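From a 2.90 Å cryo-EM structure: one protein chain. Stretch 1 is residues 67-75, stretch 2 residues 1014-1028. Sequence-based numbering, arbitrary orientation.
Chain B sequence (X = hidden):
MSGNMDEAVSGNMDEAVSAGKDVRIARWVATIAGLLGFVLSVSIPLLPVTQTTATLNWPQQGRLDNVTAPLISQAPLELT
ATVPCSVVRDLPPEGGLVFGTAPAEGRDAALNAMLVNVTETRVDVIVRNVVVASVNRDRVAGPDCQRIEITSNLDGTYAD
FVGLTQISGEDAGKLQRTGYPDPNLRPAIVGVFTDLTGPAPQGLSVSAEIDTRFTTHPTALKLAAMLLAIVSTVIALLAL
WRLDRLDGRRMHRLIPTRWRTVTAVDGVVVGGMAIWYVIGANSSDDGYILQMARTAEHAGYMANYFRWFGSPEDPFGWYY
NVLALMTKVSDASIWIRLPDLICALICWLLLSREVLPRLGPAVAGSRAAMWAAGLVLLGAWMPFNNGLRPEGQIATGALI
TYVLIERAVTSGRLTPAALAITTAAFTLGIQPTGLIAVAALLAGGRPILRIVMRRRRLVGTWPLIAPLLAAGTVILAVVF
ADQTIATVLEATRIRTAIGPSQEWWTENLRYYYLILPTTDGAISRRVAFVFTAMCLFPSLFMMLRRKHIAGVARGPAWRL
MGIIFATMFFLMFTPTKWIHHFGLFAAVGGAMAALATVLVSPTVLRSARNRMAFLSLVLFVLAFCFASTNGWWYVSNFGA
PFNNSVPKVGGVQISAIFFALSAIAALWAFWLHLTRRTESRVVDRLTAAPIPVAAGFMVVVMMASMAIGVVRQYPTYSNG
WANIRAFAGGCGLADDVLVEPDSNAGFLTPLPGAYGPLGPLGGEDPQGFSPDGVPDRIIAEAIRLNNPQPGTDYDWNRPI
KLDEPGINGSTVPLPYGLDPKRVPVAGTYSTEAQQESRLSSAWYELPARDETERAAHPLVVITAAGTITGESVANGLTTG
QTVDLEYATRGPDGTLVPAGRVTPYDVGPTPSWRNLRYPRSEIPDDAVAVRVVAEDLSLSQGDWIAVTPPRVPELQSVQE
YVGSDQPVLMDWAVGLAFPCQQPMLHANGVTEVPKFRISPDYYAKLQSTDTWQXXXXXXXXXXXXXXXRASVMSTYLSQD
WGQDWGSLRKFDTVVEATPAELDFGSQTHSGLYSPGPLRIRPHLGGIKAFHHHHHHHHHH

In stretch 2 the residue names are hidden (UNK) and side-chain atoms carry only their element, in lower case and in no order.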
# COMPACT_ATOMS: atom_id res chain seq x y z
N VAL B 67 12.22 11.00 -43.51
CA VAL B 67 12.79 9.69 -43.22
C VAL B 67 12.39 9.29 -41.81
O VAL B 67 12.36 10.12 -40.90
CB VAL B 67 14.33 9.71 -43.38
CG1 VAL B 67 14.97 8.56 -42.64
CG2 VAL B 67 14.71 9.66 -44.85
N THR B 68 12.06 8.01 -41.63
CA THR B 68 11.73 7.47 -40.32
C THR B 68 12.76 6.41 -39.93
O THR B 68 13.16 5.59 -40.76
CB THR B 68 10.31 6.89 -40.30
OG1 THR B 68 9.93 6.57 -38.96
CG2 THR B 68 10.19 5.66 -41.18
N ALA B 69 13.20 6.46 -38.67
CA ALA B 69 14.16 5.51 -38.13
C ALA B 69 14.13 5.55 -36.61
O ALA B 69 15.06 6.07 -35.98
CB ALA B 69 15.58 5.81 -38.64
N PRO B 70 13.07 5.02 -35.99
CA PRO B 70 12.92 5.16 -34.53
C PRO B 70 13.95 4.34 -33.78
O PRO B 70 14.03 3.12 -33.95
CB PRO B 70 11.49 4.66 -34.28
CG PRO B 70 11.17 3.80 -35.43
CD PRO B 70 11.94 4.31 -36.60
N LEU B 71 14.74 5.01 -32.94
CA LEU B 71 15.77 4.34 -32.17
C LEU B 71 15.18 3.71 -30.91
O LEU B 71 14.29 4.28 -30.27
CB LEU B 71 16.88 5.33 -31.79
CG LEU B 71 17.49 6.15 -32.91
CD1 LEU B 71 18.76 6.82 -32.44
CD2 LEU B 71 17.77 5.28 -34.12
N ILE B 72 15.69 2.53 -30.56
CA ILE B 72 15.20 1.85 -29.37
C ILE B 72 15.78 2.47 -28.10
O ILE B 72 15.14 2.45 -27.05
CB ILE B 72 15.50 0.34 -29.45
CG1 ILE B 72 14.91 -0.41 -28.26
CG2 ILE B 72 16.99 0.10 -29.54
CD1 ILE B 72 13.41 -0.55 -28.31
N SER B 73 16.98 3.05 -28.19
CA SER B 73 17.63 3.67 -27.04
C SER B 73 17.23 5.12 -26.85
O SER B 73 17.65 5.73 -25.86
CB SER B 73 19.15 3.57 -27.18
OG SER B 73 19.58 4.08 -28.43
N GLN B 74 16.45 5.69 -27.77
CA GLN B 74 15.86 7.02 -27.68
C GLN B 74 16.88 8.15 -27.73
O GLN B 74 16.52 9.30 -27.49
CB GLN B 74 15.01 7.18 -26.42
CG GLN B 74 13.69 6.42 -26.47
CD GLN B 74 12.79 6.75 -25.30
OE1 GLN B 74 13.01 7.73 -24.59
NE2 GLN B 74 11.77 5.93 -25.09
N ALA B 75 18.14 7.86 -28.04
CA ALA B 75 19.17 8.89 -28.11
C ALA B 75 20.42 8.36 -28.81
O ALA B 75 20.84 7.23 -28.55
CB ALA B 75 19.53 9.39 -26.71
N UNK B 1014 6.37 3.36 -20.21
CA UNK B 1014 6.32 4.80 -20.37
C UNK B 1014 7.58 5.29 -21.08
O UNK B 1014 8.64 4.67 -21.02
o UNK B 1014 5.49 7.38 -20.27
c UNK B 1014 6.18 5.49 -19.01
c UNK B 1014 5.77 6.94 -19.14
o UNK B 1014 5.71 7.63 -18.10
N UNK B 1015 7.44 6.43 -21.77
CA UNK B 1015 8.56 6.98 -22.51
C UNK B 1015 9.69 7.49 -21.64
O UNK B 1015 10.83 7.57 -22.11
N UNK B 1016 9.41 7.82 -20.38
CA UNK B 1016 10.41 8.42 -19.50
C UNK B 1016 11.25 7.39 -18.76
O UNK B 1016 12.22 7.77 -18.09
c UNK B 1016 9.77 9.37 -18.47
c UNK B 1016 8.89 10.39 -19.17
c UNK B 1016 8.55 9.37 -16.24
c UNK B 1016 8.95 8.57 -17.45
N UNK B 1017 10.91 6.11 -18.85
CA UNK B 1017 11.67 5.04 -18.21
C UNK B 1017 11.96 3.94 -19.22
O UNK B 1017 11.76 2.75 -18.97
o UNK B 1017 9.01 4.23 -18.37
c UNK B 1017 9.45 4.33 -17.23
n UNK B 1017 8.68 4.29 -16.15
c UNK B 1017 10.93 4.50 -16.98
N UNK B 1018 12.43 4.35 -20.39
CA UNK B 1018 12.72 3.45 -21.49
C UNK B 1018 11.48 3.16 -22.31
O UNK B 1018 11.26 3.81 -23.34
N UNK B 1019 10.67 2.21 -21.86
CA UNK B 1019 9.36 1.98 -22.44
C UNK B 1019 9.34 1.71 -23.93
O UNK B 1019 10.38 1.56 -24.57
N UNK B 1020 8.13 1.63 -24.49
CA UNK B 1020 7.94 1.64 -25.93
C UNK B 1020 6.95 2.70 -26.39
O UNK B 1020 6.85 2.94 -27.59
c UNK B 1020 8.56 -0.71 -26.85
c UNK B 1020 9.40 -0.12 -27.98
c UNK B 1020 7.95 -2.03 -27.27
c UNK B 1020 7.47 0.27 -26.43
N UNK B 1021 6.22 3.33 -25.47
CA UNK B 1021 5.28 4.39 -25.79
C UNK B 1021 5.94 5.76 -25.86
O UNK B 1021 5.24 6.77 -25.82
c UNK B 1021 3.32 3.13 -24.64
c UNK B 1021 2.33 3.25 -23.50
c UNK B 1021 2.61 2.81 -25.94
c UNK B 1021 4.14 4.41 -24.77
N UNK B 1022 7.26 5.82 -25.95
CA UNK B 1022 7.94 7.09 -26.12
C UNK B 1022 8.16 7.38 -27.58
O UNK B 1022 8.36 8.53 -27.99
N UNK B 1023 8.14 6.32 -28.39
CA UNK B 1023 8.29 6.45 -29.84
C UNK B 1023 6.95 6.70 -30.51
O UNK B 1023 6.84 7.56 -31.39
c UNK B 1023 9.01 5.23 -31.90
c UNK B 1023 10.36 5.02 -29.79
c UNK B 1023 8.97 5.18 -30.39
c UNK B 1023 10.95 3.64 -29.99
N UNK B 1024 5.91 5.95 -30.12
CA UNK B 1024 4.62 6.03 -30.78
C UNK B 1024 3.85 7.30 -30.44
O UNK B 1024 2.91 7.64 -31.17
c UNK B 1024 3.77 4.81 -30.42
o UNK B 1024 3.45 4.84 -29.03
c UNK B 1024 4.54 3.53 -30.72
N UNK B 1025 4.21 8.00 -29.37
CA UNK B 1025 3.61 9.30 -29.11
C UNK B 1025 4.29 10.41 -29.90
O UNK B 1025 3.66 11.43 -30.19
c UNK B 1025 2.92 8.60 -26.77
c UNK B 1025 3.66 9.62 -27.61
o UNK B 1025 3.18 8.53 -25.55
o UNK B 1025 2.07 7.87 -27.33
N UNK B 1026 5.56 10.22 -30.26
CA UNK B 1026 6.26 11.19 -31.09
C UNK B 1026 5.98 10.98 -32.57
O UNK B 1026 6.02 11.94 -33.34
c UNK B 1026 7.76 11.12 -30.84
c UNK B 1026 8.16 13.35 -29.80
c UNK B 1026 9.82 11.53 -29.49
c UNK B 1026 8.35 11.86 -29.64
N UNK B 1027 5.72 9.74 -32.99
CA UNK B 1027 5.64 9.42 -34.40
C UNK B 1027 4.23 9.18 -34.91
O UNK B 1027 3.95 9.46 -36.08
c UNK B 1027 7.67 6.63 -36.27
c UNK B 1027 6.66 7.75 -36.16
c UNK B 1027 6.50 8.18 -34.70
c UNK B 1027 7.06 8.93 -37.02
N UNK B 1028 3.32 8.68 -34.07
CA UNK B 1028 2.02 8.22 -34.53
C UNK B 1028 0.91 8.80 -33.67
O UNK B 1028 1.15 9.39 -32.61
c UNK B 1028 1.94 6.68 -34.53
c UNK B 1028 2.87 6.02 -36.76
c UNK B 1028 3.06 5.95 -35.26
c UNK B 1028 3.15 4.51 -34.80

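Position 1014 carries two carbons in line, the second bearing two oxygens, a carboxylate with chi1 of -165° (t); its CA-to-CB bond points away from stretch 1. Element counts give D1014. Position 1015 has no side-chain atoms, so it is G1015. An ideal CB here would lie 2.9 Å from the CA of position 1022, a clash, and the backbone O of G1015 sits 3.3 Å from Q74 OE1. The N of G1015 gives a weak hydrogen bond to D1014 OD1 at 2.6 Å, with an angle of only 127°.

Position 1016 has four carbons, forked at the first, one arm two carbons long. That branching defines I1016, which points away and makes no contact. At 1017 two carbons end in one oxygen and one nitrogen, the amide of N1017; its backbone N weakly bonds D1014 O at 3.5 Å.

Positions 1018 and 1019 both lack side-chain atoms and both have positive phi, 84° and 56°, a region that favours glycine: G1018 and G1019. The second has a further constraint, since an ideal CB would lie 1.9 Å from D1014 O. The carbonyl O of G1018 approaches Q74 NE2 to 2.8 Å, but the angle is too poor for a hydrogen bond.

Position 1020 holds four carbons forked at the second, hence L1020. Its CA-to-CB bond points away, yet the end of the chain comes nearer, and CD2 reaches 4.0 Å from I72 CD1. Position 1021 repeats that fork, giving L1021, but points away and touches nothing on stretch 1.

Position 1022 is bare: G1022. Its CA lies 4.1 Å from Q74 NE2, and an ideal CB would fall 2.8 Å from that same nitrogen, so the absence of a side chain leaves room for the glutamine amide.

At 1023 four carbons fork at the first, with one two-carbon arm, identifying I1023. It points toward stretch 1: CG2 lies 3.5 Å from P70 CB, and CD1 lies 3.4 Å from L71 O.

Position 1024 has one carbon carrying an oxygen and a carbon, T1024, and 1025 has two carbons, the second with two oxygens, D1025; neither reaches stretch 1. Positions 1026, 1027 and 1028 each show four carbons forked at the second: L1026, L1027 and L1028. Of these, L1027 makes the contact, with CD2 3.5 Å from T68 OG1. The helix is supported by L1027 N to I1023 O at 2.9 Å and L1028 N to T1024 O at 3.1 Å.

The contact buries 374 Å² without a cross-stretch hydrogen bond. Two apolar side-chain pairs, P70 with I1023 and I72 with L1020, pack alongside the approach of L1027 to T68. Q74, the residue of stretch 1 with the most area covered, sets its amide among the backbone atoms of G1015, G1018 and G1022. Fit and packing, rather than directed polar bonds, characterise the interface.

Stretch 2 (1014-1028) DGINGGLLGITDLLL
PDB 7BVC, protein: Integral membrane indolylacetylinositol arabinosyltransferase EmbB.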